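Long-range contacts in kinesin-like protein (Caenorhabditis elegans, PDB 5X3E), which probably works as a kinesin-6 motor that couples ATP hydrolysis to force along microtubules, and is captured here in its apo state: residues N113-Y119 and K404-C410; D147-S152 and Y200-L206; S152-V157 and Y209-C215; Q365-V369 and E382-Q388. All coordinates share one frame; numbering follows the deposited sequence.

In the fold
The first contact met along the chain is also the longest in span: residues 113-119 of contact 1 wait until 404-410 to find their partner in the central sheet, and the other three contacts all fall within that large loop. Helix 141-152 then opens contact 2, and Ser152 at its end passes directly into contact 3. These two cross along the chain, since 200-206 returns to the helix before 209-215 meets the residues after it, and together they tie the helix and its exit to the approach of strand 213-225. Contact 4 closes a short loop, folding 382-388 back onto helix 350-375 from which the chain has just emerged; its Ile367 packs against Met407 of contact 1.

Contact 1. Residues N113-Y119 and K404-C410; sequences NSLLFTY and KIRMVIC
Parallel strand pairing in the central sheet of the kinesin motor domain, a member of the P-loop NTPase clan, joins Ser114-Tyr119 to Lys404-Cys410, with the two axes 4.6 Å apart and only 11° from parallel. Lys404, Arg406 and Val408 each bond to the two neighbours of the residue opposite, while the backbones of Ser114, Leu116 and Thr118 bond to strand 325-333. Arg406 N gives to Leu115 O (2.8 Å) while Arg406 O takes the N-H of Phe117 (3.1 Å); Val408 repeats the pattern between Phe117 O and Tyr119 N.

Side chains alternate. On one face Leu115, Phe117 and Tyr119 stand beside Ile405, Met407 and Ile409. The CG of Phe117 turns back beside its own backbone N (chi1 -62°), where Ile405 CG2 meets the ring edge at CE2 (4.1 Å), Leu115 CD1 lies over one face, and Met407 SD makes an oblique Met-aromatic approach, 5.4 Å from the ring centroid. On the other face Leu116 CD2 touches Val408 CG2 (4.1 Å), under helix 93-109, whose Asp103 forms a salt bridge with Arg406.

Strand 114-119 leads directly into a loop with a Walker A-like sequence, as in other P-loop NTPases. Near that end Ile409 CD1 rests 3.6 Å from Tyr119 CB, and Cys410 N closes the ladder on Tyr119 O at 2.7 Å.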
# COMPACT_ATOMS: atom_id res chain seq x y z
N ASN A 113 -10.05 0.87 6.83
CA ASN A 113 -8.90 1.18 6.00
C ASN A 113 -7.62 0.57 6.58
O ASN A 113 -7.50 0.33 7.78
CB ASN A 113 -8.72 2.68 5.84
CG ASN A 113 -9.86 3.32 5.09
OD1 ASN A 113 -10.57 2.65 4.34
ND2 ASN A 113 -10.05 4.62 5.28
N SER A 114 -6.66 0.33 5.68
CA SER A 114 -5.41 -0.32 6.04
C SER A 114 -4.28 0.30 5.24
O SER A 114 -4.47 0.72 4.09
CB SER A 114 -5.48 -1.83 5.78
OG SER A 114 -6.69 -2.38 6.28
N LEU A 115 -3.09 0.32 5.84
CA LEU A 115 -1.90 0.90 5.21
C LEU A 115 -0.71 -0.00 5.48
O LEU A 115 -0.48 -0.41 6.62
CB LEU A 115 -1.64 2.31 5.74
CG LEU A 115 -0.35 3.01 5.32
CD1 LEU A 115 -0.23 3.11 3.81
CD2 LEU A 115 -0.30 4.40 5.94
N LEU A 116 0.06 -0.31 4.43
CA LEU A 116 1.21 -1.19 4.55
C LEU A 116 2.40 -0.58 3.83
O LEU A 116 2.31 -0.27 2.63
CB LEU A 116 0.90 -2.58 4.00
CG LEU A 116 1.82 -3.76 4.33
CD1 LEU A 116 1.02 -5.00 4.12
CD2 LEU A 116 3.08 -3.81 3.47
N PHE A 117 3.51 -0.41 4.55
CA PHE A 117 4.77 0.07 3.99
C PHE A 117 5.78 -1.07 3.91
O PHE A 117 5.81 -1.96 4.77
CB PHE A 117 5.40 1.16 4.86
CG PHE A 117 4.57 2.40 4.99
CD1 PHE A 117 4.59 3.37 4.00
CD2 PHE A 117 3.84 2.63 6.14
CE1 PHE A 117 3.84 4.53 4.13
CE2 PHE A 117 3.10 3.78 6.28
CZ PHE A 117 3.10 4.74 5.28
N THR A 118 6.62 -1.03 2.88
CA THR A 118 7.88 -1.78 2.87
C THR A 118 9.02 -0.77 2.91
O THR A 118 9.07 0.15 2.09
CB THR A 118 8.00 -2.70 1.65
OG1 THR A 118 7.83 -1.95 0.44
CG2 THR A 118 6.97 -3.81 1.71
N TYR A 119 9.91 -0.93 3.89
CA TYR A 119 10.99 0.01 4.15
C TYR A 119 12.33 -0.71 4.10
O TYR A 119 12.41 -1.91 4.37
CB TYR A 119 10.80 0.67 5.53
CG TYR A 119 11.83 1.71 5.88
CD1 TYR A 119 11.61 3.05 5.59
CD2 TYR A 119 13.01 1.37 6.52
CE1 TYR A 119 12.54 4.01 5.91
CE2 TYR A 119 13.95 2.32 6.84
CZ TYR A 119 13.71 3.65 6.53
OH TYR A 119 14.64 4.61 6.85
N LYS A 404 -5.66 0.95 10.09
CA LYS A 404 -4.61 0.07 10.57
C LYS A 404 -3.34 0.26 9.75
O LYS A 404 -3.39 0.25 8.52
CB LYS A 404 -5.07 -1.40 10.50
CG LYS A 404 -3.99 -2.41 10.80
CD LYS A 404 -3.66 -2.48 12.28
CE LYS A 404 -2.71 -3.64 12.57
NZ LYS A 404 -2.47 -3.84 14.02
N ILE A 405 -2.21 0.45 10.43
CA ILE A 405 -0.92 0.65 9.79
C ILE A 405 -0.01 -0.52 10.16
O ILE A 405 0.13 -0.85 11.34
CB ILE A 405 -0.26 1.98 10.21
CG1 ILE A 405 -1.19 3.16 9.95
CG2 ILE A 405 1.06 2.18 9.47
CD1 ILE A 405 -0.57 4.49 10.35
N ARG A 406 0.59 -1.14 9.15
CA ARG A 406 1.65 -2.12 9.38
C ARG A 406 2.86 -1.75 8.54
O ARG A 406 2.74 -1.54 7.32
CB ARG A 406 1.19 -3.55 9.05
CG ARG A 406 2.32 -4.58 9.15
CD ARG A 406 1.83 -6.03 9.21
NE ARG A 406 0.99 -6.30 10.38
CZ ARG A 406 -0.30 -6.58 10.32
NH1 ARG A 406 -0.92 -6.65 9.15
NH2 ARG A 406 -0.99 -6.81 11.44
N MET A 407 4.02 -1.69 9.17
CA MET A 407 5.27 -1.40 8.48
C MET A 407 6.14 -2.64 8.45
O MET A 407 6.33 -3.31 9.47
CB MET A 407 6.01 -0.24 9.15
CG MET A 407 7.34 0.09 8.49
SD MET A 407 7.72 1.86 8.52
CE MET A 407 6.96 2.32 10.07
N VAL A 408 6.66 -2.96 7.27
CA VAL A 408 7.54 -4.10 7.06
C VAL A 408 8.94 -3.55 6.80
O VAL A 408 9.22 -3.00 5.73
CB VAL A 408 7.07 -4.97 5.89
CG1 VAL A 408 8.02 -6.13 5.69
CG2 VAL A 408 5.66 -5.46 6.14
N ILE A 409 9.82 -3.68 7.79
CA ILE A 409 11.21 -3.25 7.67
C ILE A 409 12.00 -4.38 7.04
O ILE A 409 12.21 -5.43 7.66
CB ILE A 409 11.80 -2.85 9.03
CG1 ILE A 409 10.94 -1.78 9.70
CG2 ILE A 409 13.22 -2.36 8.86
CD1 ILE A 409 10.88 -0.50 8.93
N CYS A 410 12.44 -4.18 5.80
CA CYS A 410 13.31 -5.13 5.13
C CYS A 410 14.76 -4.74 5.39
O CYS A 410 15.14 -3.58 5.17
CB CYS A 410 13.02 -5.15 3.63
SG CYS A 410 11.34 -5.70 3.21

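Contact 2. Residues D147-S152 and Y200-L206; sequences DVIFNS and YCEAIKL
Asn151, in the last turn of helix 141-152 of the kinesin motor domain, reaches across to Glu202 and Ile204 and shows how one amide can hold an irregular segment against a helix. Its CB already faces the loop, 3.3 Å from Ile204 O, with the CG of Lys205 lying alongside. CG is set beside the backbone N (chi1 -65°), which carries the amide out over the loop backbone. At the tip, ND2 spends both hydrogens on main-chain oxygens, Glu202 O at 2.8 Å and Ile204 O at 3.0 Å. Both acceptors lie in the plane of the amide, yet the donor stands above the plane of each carbonyl. The pair of bonds fixes the rotation of the amide and bridges the two carbonyls that flank Ala203.

Asp147 and Ser152, five residues apart on the helix, hold the loop at Glu202 and at Leu206. Asp147 OD2 receives Glu202 N from above its carboxylate plane, while OD1 is engaged by Arg199 and Ser267. Between these grips Val148 divides its branches, CG2 going to Ile204 CB (3.9 Å) and CG1 to Leu206 CG (3.7 Å); on the helix side, Phe97 and Ile105 of helix 93-109 also touch this valine.

Ser152 is a relay. Its hydroxyl donates back to Val148 O, one turn earlier, and so presents an oxygen to the loop. Leu206 N binds Ser152 OG at 2.7 Å. A water that also donates to the carbonyl of Leu206 lies 2.6 Å from Ser152 O.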
# COMPACT_ATOMS: atom_id res chain seq x y z
N ASP A 147 -5.38 -11.18 -5.30
CA ASP A 147 -6.01 -12.49 -5.44
C ASP A 147 -7.04 -12.72 -4.33
O ASP A 147 -8.20 -13.04 -4.60
CB ASP A 147 -4.95 -13.59 -5.40
CG ASP A 147 -4.19 -13.72 -6.70
OD1 ASP A 147 -4.77 -13.43 -7.77
OD2 ASP A 147 -3.01 -14.13 -6.65
N VAL A 148 -6.61 -12.56 -3.08
CA VAL A 148 -7.47 -12.89 -1.95
C VAL A 148 -8.67 -11.96 -1.88
O VAL A 148 -9.79 -12.40 -1.55
CB VAL A 148 -6.64 -12.86 -0.65
CG1 VAL A 148 -7.54 -12.95 0.56
CG2 VAL A 148 -5.64 -14.01 -0.66
N ILE A 149 -8.47 -10.67 -2.16
CA ILE A 149 -9.60 -9.73 -2.20
C ILE A 149 -10.66 -10.22 -3.18
O ILE A 149 -11.83 -10.38 -2.83
CB ILE A 149 -9.12 -8.31 -2.55
CG1 ILE A 149 -8.40 -7.66 -1.36
CG2 ILE A 149 -10.29 -7.42 -2.99
CD1 ILE A 149 -7.63 -6.42 -1.74
N PHE A 150 -10.26 -10.47 -4.43
CA PHE A 150 -11.23 -10.91 -5.43
C PHE A 150 -11.80 -12.28 -5.11
O PHE A 150 -12.94 -12.57 -5.50
CB PHE A 150 -10.59 -10.89 -6.81
CG PHE A 150 -10.54 -9.53 -7.42
CD1 PHE A 150 -11.62 -9.03 -8.12
CD2 PHE A 150 -9.41 -8.74 -7.28
CE1 PHE A 150 -11.58 -7.77 -8.68
CE2 PHE A 150 -9.37 -7.48 -7.83
CZ PHE A 150 -10.45 -6.99 -8.54
N ASN A 151 -11.04 -13.13 -4.42
CA ASN A 151 -11.58 -14.40 -3.96
C ASN A 151 -12.64 -14.21 -2.88
O ASN A 151 -13.59 -14.99 -2.80
CB ASN A 151 -10.47 -15.30 -3.44
CG ASN A 151 -9.49 -15.71 -4.52
OD1 ASN A 151 -9.79 -15.59 -5.71
ND2 ASN A 151 -8.33 -16.20 -4.11
N SER A 152 -12.49 -13.19 -2.04
CA SER A 152 -13.27 -13.07 -0.82
C SER A 152 -14.50 -12.17 -0.93
O SER A 152 -15.37 -12.24 -0.05
CB SER A 152 -12.38 -12.56 0.32
OG SER A 152 -11.25 -13.39 0.49
N TYR A 200 1.32 -17.50 -10.80
CA TYR A 200 0.76 -18.09 -9.59
C TYR A 200 -0.42 -17.25 -9.10
O TYR A 200 -0.39 -16.02 -9.18
CB TYR A 200 1.82 -18.21 -8.50
CG TYR A 200 1.27 -18.66 -7.17
CD1 TYR A 200 1.08 -20.01 -6.90
CD2 TYR A 200 0.93 -17.74 -6.19
CE1 TYR A 200 0.57 -20.43 -5.69
CE2 TYR A 200 0.41 -18.15 -4.97
CZ TYR A 200 0.24 -19.49 -4.73
OH TYR A 200 -0.26 -19.92 -3.52
N CYS A 201 -1.44 -17.92 -8.58
CA CYS A 201 -2.64 -17.28 -8.06
C CYS A 201 -2.95 -17.82 -6.67
O CYS A 201 -3.02 -19.03 -6.48
CB CYS A 201 -3.84 -17.51 -8.99
SG CYS A 201 -3.55 -17.04 -10.71
N GLU A 202 -3.14 -16.92 -5.71
CA GLU A 202 -3.54 -17.35 -4.37
C GLU A 202 -4.98 -17.85 -4.40
O GLU A 202 -5.87 -17.20 -4.97
CB GLU A 202 -3.41 -16.20 -3.38
CG GLU A 202 -2.07 -16.15 -2.67
CD GLU A 202 -1.93 -17.22 -1.61
OE1 GLU A 202 -2.95 -17.86 -1.28
OE2 GLU A 202 -0.80 -17.44 -1.13
N ALA A 203 -5.21 -19.01 -3.78
CA ALA A 203 -6.53 -19.60 -3.71
C ALA A 203 -7.27 -19.27 -2.43
O ALA A 203 -8.48 -19.53 -2.34
CB ALA A 203 -6.44 -21.12 -3.87
N ILE A 204 -6.58 -18.69 -1.44
CA ILE A 204 -7.18 -18.37 -0.15
C ILE A 204 -8.45 -17.54 -0.34
O ILE A 204 -8.46 -16.56 -1.10
CB ILE A 204 -6.17 -17.62 0.74
CG1 ILE A 204 -5.04 -18.55 1.19
CG2 ILE A 204 -6.85 -17.01 1.95
CD1 ILE A 204 -4.02 -17.86 2.09
N LYS A 205 -9.52 -17.93 0.34
CA LYS A 205 -10.75 -17.15 0.41
C LYS A 205 -11.04 -16.82 1.86
O LYS A 205 -11.20 -17.73 2.69
CB LYS A 205 -11.94 -17.90 -0.21
CG LYS A 205 -11.69 -18.37 -1.64
CD LYS A 205 -12.96 -18.32 -2.47
CE LYS A 205 -12.66 -18.54 -3.95
NZ LYS A 205 -13.74 -18.05 -4.84
N LEU A 206 -11.07 -15.54 2.18
CA LEU A 206 -11.41 -15.07 3.51
C LEU A 206 -12.91 -14.79 3.60
O LEU A 206 -13.55 -14.46 2.60
CB LEU A 206 -10.63 -13.81 3.87
CG LEU A 206 -9.11 -13.88 3.76
CD1 LEU A 206 -8.50 -12.53 4.13
CD2 LEU A 206 -8.57 -14.99 4.65
O HOH W 1 -15.97 -12.83 2.46

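Contact 3. Residues S152-V157 and Y209-C215; sequences SINNRV and YNDDMVC. With SO4 (sulfate ion), chain J.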
# COMPACT_ATOMS: atom_id res chain seq x y z
N SER A 152 -12.49 -13.19 -2.04
CA SER A 152 -13.27 -13.07 -0.82
C SER A 152 -14.50 -12.17 -0.93
O SER A 152 -15.37 -12.24 -0.05
CB SER A 152 -12.38 -12.56 0.32
OG SER A 152 -11.25 -13.39 0.49
N ILE A 153 -14.60 -11.34 -1.97
CA ILE A 153 -15.76 -10.47 -2.11
C ILE A 153 -16.85 -11.20 -2.88
O ILE A 153 -16.58 -12.11 -3.66
CB ILE A 153 -15.41 -9.13 -2.79
CG1 ILE A 153 -14.99 -9.35 -4.25
CG2 ILE A 153 -14.33 -8.38 -2.01
CD1 ILE A 153 -14.45 -8.11 -4.91
N ASN A 154 -18.09 -10.81 -2.62
CA ASN A 154 -19.25 -11.28 -3.36
C ASN A 154 -20.00 -10.08 -3.92
O ASN A 154 -19.71 -8.93 -3.59
CB ASN A 154 -20.18 -12.13 -2.48
CG ASN A 154 -19.44 -13.26 -1.79
OD1 ASN A 154 -18.70 -14.01 -2.43
ND2 ASN A 154 -19.64 -13.39 -0.48
N ASN A 155 -20.98 -10.37 -4.78
CA ASN A 155 -21.84 -9.34 -5.37
C ASN A 155 -21.01 -8.28 -6.08
O ASN A 155 -21.32 -7.09 -6.04
CB ASN A 155 -22.73 -8.69 -4.31
CG ASN A 155 -23.66 -9.69 -3.65
OD1 ASN A 155 -23.91 -10.77 -4.17
ND2 ASN A 155 -24.21 -9.31 -2.50
N ARG A 156 -19.94 -8.71 -6.74
CA ARG A 156 -19.16 -7.81 -7.58
C ARG A 156 -19.96 -7.51 -8.84
O ARG A 156 -20.34 -8.42 -9.57
CB ARG A 156 -17.82 -8.44 -7.95
CG ARG A 156 -16.71 -7.45 -8.25
CD ARG A 156 -15.60 -8.09 -9.06
NE ARG A 156 -16.04 -8.26 -10.44
CZ ARG A 156 -16.34 -9.42 -11.01
NH1 ARG A 156 -16.25 -10.56 -10.33
NH2 ARG A 156 -16.74 -9.43 -12.27
N VAL A 157 -20.23 -6.23 -9.10
CA VAL A 157 -21.05 -5.90 -10.26
C VAL A 157 -20.22 -5.67 -11.51
O VAL A 157 -18.99 -5.55 -11.44
CB VAL A 157 -21.94 -4.67 -10.00
CG1 VAL A 157 -23.12 -5.08 -9.23
CG2 VAL A 157 -21.16 -3.60 -9.24
N TYR A 209 -17.13 -10.64 4.10
CA TYR A 209 -17.81 -9.73 3.20
C TYR A 209 -19.29 -9.63 3.55
O TYR A 209 -19.93 -10.62 3.89
CB TYR A 209 -17.64 -10.16 1.75
CG TYR A 209 -18.33 -9.21 0.79
CD1 TYR A 209 -19.61 -9.47 0.32
CD2 TYR A 209 -17.70 -8.04 0.39
CE1 TYR A 209 -20.24 -8.59 -0.54
CE2 TYR A 209 -18.32 -7.15 -0.47
CZ TYR A 209 -19.59 -7.43 -0.93
OH TYR A 209 -20.21 -6.54 -1.78
N ASN A 210 -19.83 -8.42 3.43
CA ASN A 210 -21.21 -8.13 3.80
C ASN A 210 -22.09 -8.39 2.59
O ASN A 210 -22.20 -7.56 1.69
CB ASN A 210 -21.31 -6.68 4.28
CG ASN A 210 -22.70 -6.32 4.75
OD1 ASN A 210 -23.62 -7.13 4.72
ND2 ASN A 210 -22.85 -5.08 5.19
N ASP A 211 -22.77 -9.55 2.58
CA ASP A 211 -23.58 -9.93 1.43
C ASP A 211 -24.77 -9.02 1.19
O ASP A 211 -25.37 -9.09 0.11
CB ASP A 211 -24.08 -11.38 1.59
CG ASP A 211 -22.98 -12.41 1.38
OD1 ASP A 211 -21.95 -12.08 0.77
OD2 ASP A 211 -23.15 -13.56 1.85
N ASP A 212 -25.10 -8.14 2.13
CA ASP A 212 -26.11 -7.12 1.87
C ASP A 212 -25.56 -5.95 1.08
O ASP A 212 -26.30 -5.01 0.77
CB ASP A 212 -26.72 -6.63 3.19
CG ASP A 212 -27.75 -7.59 3.74
OD1 ASP A 212 -28.55 -8.13 2.94
OD2 ASP A 212 -27.77 -7.81 4.97
N MET A 213 -24.28 -5.99 0.74
CA MET A 213 -23.63 -4.96 -0.05
C MET A 213 -23.26 -5.49 -1.42
O MET A 213 -22.92 -6.66 -1.60
CB MET A 213 -22.38 -4.43 0.66
CG MET A 213 -22.69 -3.75 1.98
SD MET A 213 -23.45 -2.13 1.76
CE MET A 213 -22.07 -1.05 2.09
N VAL A 214 -23.35 -4.61 -2.36
CA VAL A 214 -22.84 -4.80 -3.70
C VAL A 214 -21.52 -4.04 -3.80
O VAL A 214 -21.32 -3.04 -3.11
CB VAL A 214 -23.88 -4.31 -4.72
CG1 VAL A 214 -23.30 -4.28 -6.05
CG2 VAL A 214 -25.02 -5.29 -4.75
N CYS A 215 -20.61 -4.50 -4.65
CA CYS A 215 -19.28 -3.89 -4.64
C CYS A 215 -18.66 -3.85 -6.03
O CYS A 215 -19.09 -4.53 -6.97
CB CYS A 215 -18.35 -4.63 -3.69
SG CYS A 215 -17.83 -6.25 -4.32
S SO4 J . -19.92 -2.56 5.66
O1 SO4 J . -18.85 -3.47 5.29
O2 SO4 J . -20.39 -2.88 7.01
O3 SO4 J . -19.45 -1.18 5.64
O4 SO4 J . -21.03 -2.70 4.72
O HOH W 1 -15.97 -12.83 2.46
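Asn155 and Tyr209 share one acceptor, the carbonyl oxygen of Met213, and reach it from opposite faces of its plane. Asn155 ND2 donates to Met213 O at 3.1 Å, with the oxygen lying in the amide plane; Tyr209 OH donates to the same Met213 O at 2.7 Å, far above the carbonyl plane. The hydroxyl can do this because CG of Tyr209 is anti to the backbone N (chi1 -179°), sending the ring across the backbone of the other segment, with Asn154 N 3.5 Å above one face. A phenylalanine here would keep the ring but would probably leave Met213 O with one grip fewer, held by Asn155 from a single face.

The main chain is paired as well. Cys215 N donates to Asn155 O (3.0 Å), and Cys215 O takes Val157 N almost straight in line with its C=O (3.0 Å). Asn155 has left-handed helical backbone angles (phi 56°, psi 38°), consistent with its carbonyl facing Cys215 N.

Nearby, Asn154 ND2 finds the syn lone pair of Asp211 OD1 (2.9 Å). Tyr209 N donates (3.0 Å) to the water that also links Ser152 and Leu206. Asn210 serves two ends: OD1 accepts Asp212 N, while ND2 binds O4 of a sulfate that probably came from the crystallisation liquor.

Together these bonds tie the exit of helix 141-152, by a single beta bridge between Arg156 and Cys215, to the start of strand 213-225 in the central sheet, entered through a type I turn at Asn210-Met213 that includes an Asx turn.

Contact 4. Residues Q365-V369 and E382-Q388; sequences QCIEV and EQVPYRQ. With SO4 (sulfate ion), chain K; SO4 (sulfate ion), chain M.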
# COMPACT_ATOMS: atom_id res chain seq x y z
N GLN A 365 9.19 10.30 12.68
CA GLN A 365 8.63 11.17 13.71
C GLN A 365 7.12 10.97 13.84
O GLN A 365 6.58 10.99 14.96
CB GLN A 365 8.95 12.64 13.39
CG GLN A 365 10.43 12.93 13.24
CD GLN A 365 10.70 14.32 12.69
OE1 GLN A 365 9.80 15.16 12.64
NE2 GLN A 365 11.94 14.57 12.29
N CYS A 366 6.43 10.78 12.72
CA CYS A 366 4.97 10.69 12.77
C CYS A 366 4.49 9.40 13.43
O CYS A 366 3.54 9.44 14.22
CB CYS A 366 4.39 10.85 11.36
SG CYS A 366 4.41 12.58 10.81
N ILE A 367 5.12 8.26 13.13
CA ILE A 367 4.67 7.03 13.79
C ILE A 367 5.06 7.03 15.26
O ILE A 367 4.41 6.35 16.07
CB ILE A 367 5.20 5.74 13.12
CG1 ILE A 367 6.60 5.40 13.63
CG2 ILE A 367 5.19 5.83 11.60
CD1 ILE A 367 6.99 3.97 13.37
N GLU A 368 6.10 7.79 15.64
CA GLU A 368 6.43 7.91 17.05
C GLU A 368 5.40 8.75 17.78
O GLU A 368 5.01 8.42 18.91
CB GLU A 368 7.84 8.49 17.21
CG GLU A 368 8.94 7.51 16.85
CD GLU A 368 10.33 8.04 17.12
OE1 GLU A 368 10.74 8.07 18.30
OE2 GLU A 368 11.02 8.42 16.15
N VAL A 369 4.94 9.84 17.15
CA VAL A 369 3.82 10.60 17.71
C VAL A 369 2.57 9.74 17.73
O VAL A 369 1.76 9.82 18.66
CB VAL A 369 3.61 11.90 16.91
CG1 VAL A 369 2.40 12.65 17.43
CG2 VAL A 369 4.85 12.77 17.00
N GLU A 382 -0.74 14.82 21.24
CA GLU A 382 0.11 15.75 20.52
C GLU A 382 -0.08 15.67 19.01
O GLU A 382 -0.47 14.64 18.45
CB GLU A 382 1.59 15.53 20.86
CG GLU A 382 2.03 14.09 20.92
CD GLU A 382 3.50 13.98 21.28
OE1 GLU A 382 4.23 14.97 21.11
OE2 GLU A 382 3.92 12.90 21.75
N GLN A 383 0.20 16.80 18.36
CA GLN A 383 0.01 16.95 16.92
C GLN A 383 0.97 16.04 16.16
O GLN A 383 2.13 15.87 16.54
CB GLN A 383 0.22 18.41 16.53
CG GLN A 383 0.15 18.71 15.04
CD GLN A 383 -1.26 18.59 14.48
OE1 GLN A 383 -1.48 17.93 13.47
NE2 GLN A 383 -2.21 19.24 15.14
N VAL A 384 0.47 15.46 15.07
CA VAL A 384 1.28 14.66 14.16
C VAL A 384 1.85 15.60 13.10
O VAL A 384 1.06 16.29 12.42
CB VAL A 384 0.46 13.54 13.52
CG1 VAL A 384 1.33 12.71 12.58
CG2 VAL A 384 -0.16 12.66 14.58
N PRO A 385 3.17 15.69 12.94
CA PRO A 385 3.78 16.64 11.99
C PRO A 385 3.68 16.17 10.54
O PRO A 385 4.67 16.10 9.81
CB PRO A 385 5.23 16.70 12.48
CG PRO A 385 5.47 15.35 13.08
CD PRO A 385 4.18 14.95 13.72
N TYR A 386 2.45 15.86 10.11
CA TYR A 386 2.28 15.22 8.81
C TYR A 386 2.49 16.17 7.63
O TYR A 386 2.66 15.69 6.51
CB TYR A 386 0.89 14.57 8.70
CG TYR A 386 -0.28 15.50 8.92
CD1 TYR A 386 -0.75 16.33 7.91
CD2 TYR A 386 -0.94 15.53 10.15
CE1 TYR A 386 -1.82 17.18 8.12
CE2 TYR A 386 -2.01 16.37 10.36
CZ TYR A 386 -2.45 17.20 9.34
OH TYR A 386 -3.52 18.03 9.56
N ARG A 387 2.50 17.48 7.86
CA ARG A 387 2.67 18.41 6.74
C ARG A 387 4.12 18.58 6.32
O ARG A 387 4.37 19.21 5.28
CB ARG A 387 2.07 19.77 7.09
CG ARG A 387 0.58 19.73 7.29
CD ARG A 387 0.00 21.10 7.60
NE ARG A 387 -1.43 21.00 7.85
CZ ARG A 387 -2.35 20.98 6.89
NH1 ARG A 387 -1.98 21.04 5.61
NH2 ARG A 387 -3.64 20.88 7.19
N GLN A 388 5.07 18.03 7.07
CA GLN A 388 6.48 18.24 6.77
C GLN A 388 6.95 17.50 5.52
O GLN A 388 8.10 17.68 5.11
CB GLN A 388 7.33 17.83 7.98
CG GLN A 388 6.93 18.53 9.27
CD GLN A 388 7.95 18.32 10.38
OE1 GLN A 388 8.82 17.45 10.30
NE2 GLN A 388 7.85 19.13 11.43
S SO4 K . 3.00 20.54 11.01
O1 SO4 K . 2.27 19.33 10.65
O2 SO4 K . 4.36 20.20 11.42
O3 SO4 K . 3.06 21.43 9.85
O4 SO4 K . 2.32 21.22 12.11
S SO4 M . -5.14 19.54 4.45
O1 SO4 M . -5.46 19.12 3.09
O2 SO4 M . -5.09 18.38 5.34
O3 SO4 M . -3.86 20.23 4.44
O4 SO4 M . -6.17 20.45 4.93
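Val369 and Cys366, one turn apart on helix 350-375, meet Glu382-Pro385 through van der Waals contacts with both side chains and backbone carbonyls. Val369 holds CG1 anti to its backbone N (chi1 177°), and that methyl lies 3.4 Å from Gln383 O, 3.6 Å from Glu382 O and 3.8 Å from Val384 CG2; its other methyl, CG2, touches Pro385 CD at 4.0 Å. Cutting this valine back to an alanine would probably open a gap against the Gln383 carbonyl, Val384 CG2 and Pro385 CD, leaving the loop freer to shift. Cys366 SG touches Val384 CG1 (3.6 Å) and, roughly at a right angle to that, Pro385 CG (3.7 Å).

The loop is shaped by an inverse gamma turn centred on Pro385, closed by a weak bond from Tyr386 N to Val384 O. Its sequence, VPYRQSKLT when carried on past Gln388, matches the family motif of kinesin loop L12, and helix 350-375 corresponds to the relay helix that follows switch II; in related motors both lie on the microtubule-binding side, as is likely here.

Further out, Leu399 backs both Cys366 and Val384, while Asn373 accepts the N-H of Glu382. Beyond the turn Tyr386 CE1 lies over one face of the Arg387 guanidinium, 3.8 Å above its plane. One sulfate, probably from the crystallisation liquor, sits at the edge of that group; Arg387 N weakly binds O1 of another at 3.4 Å.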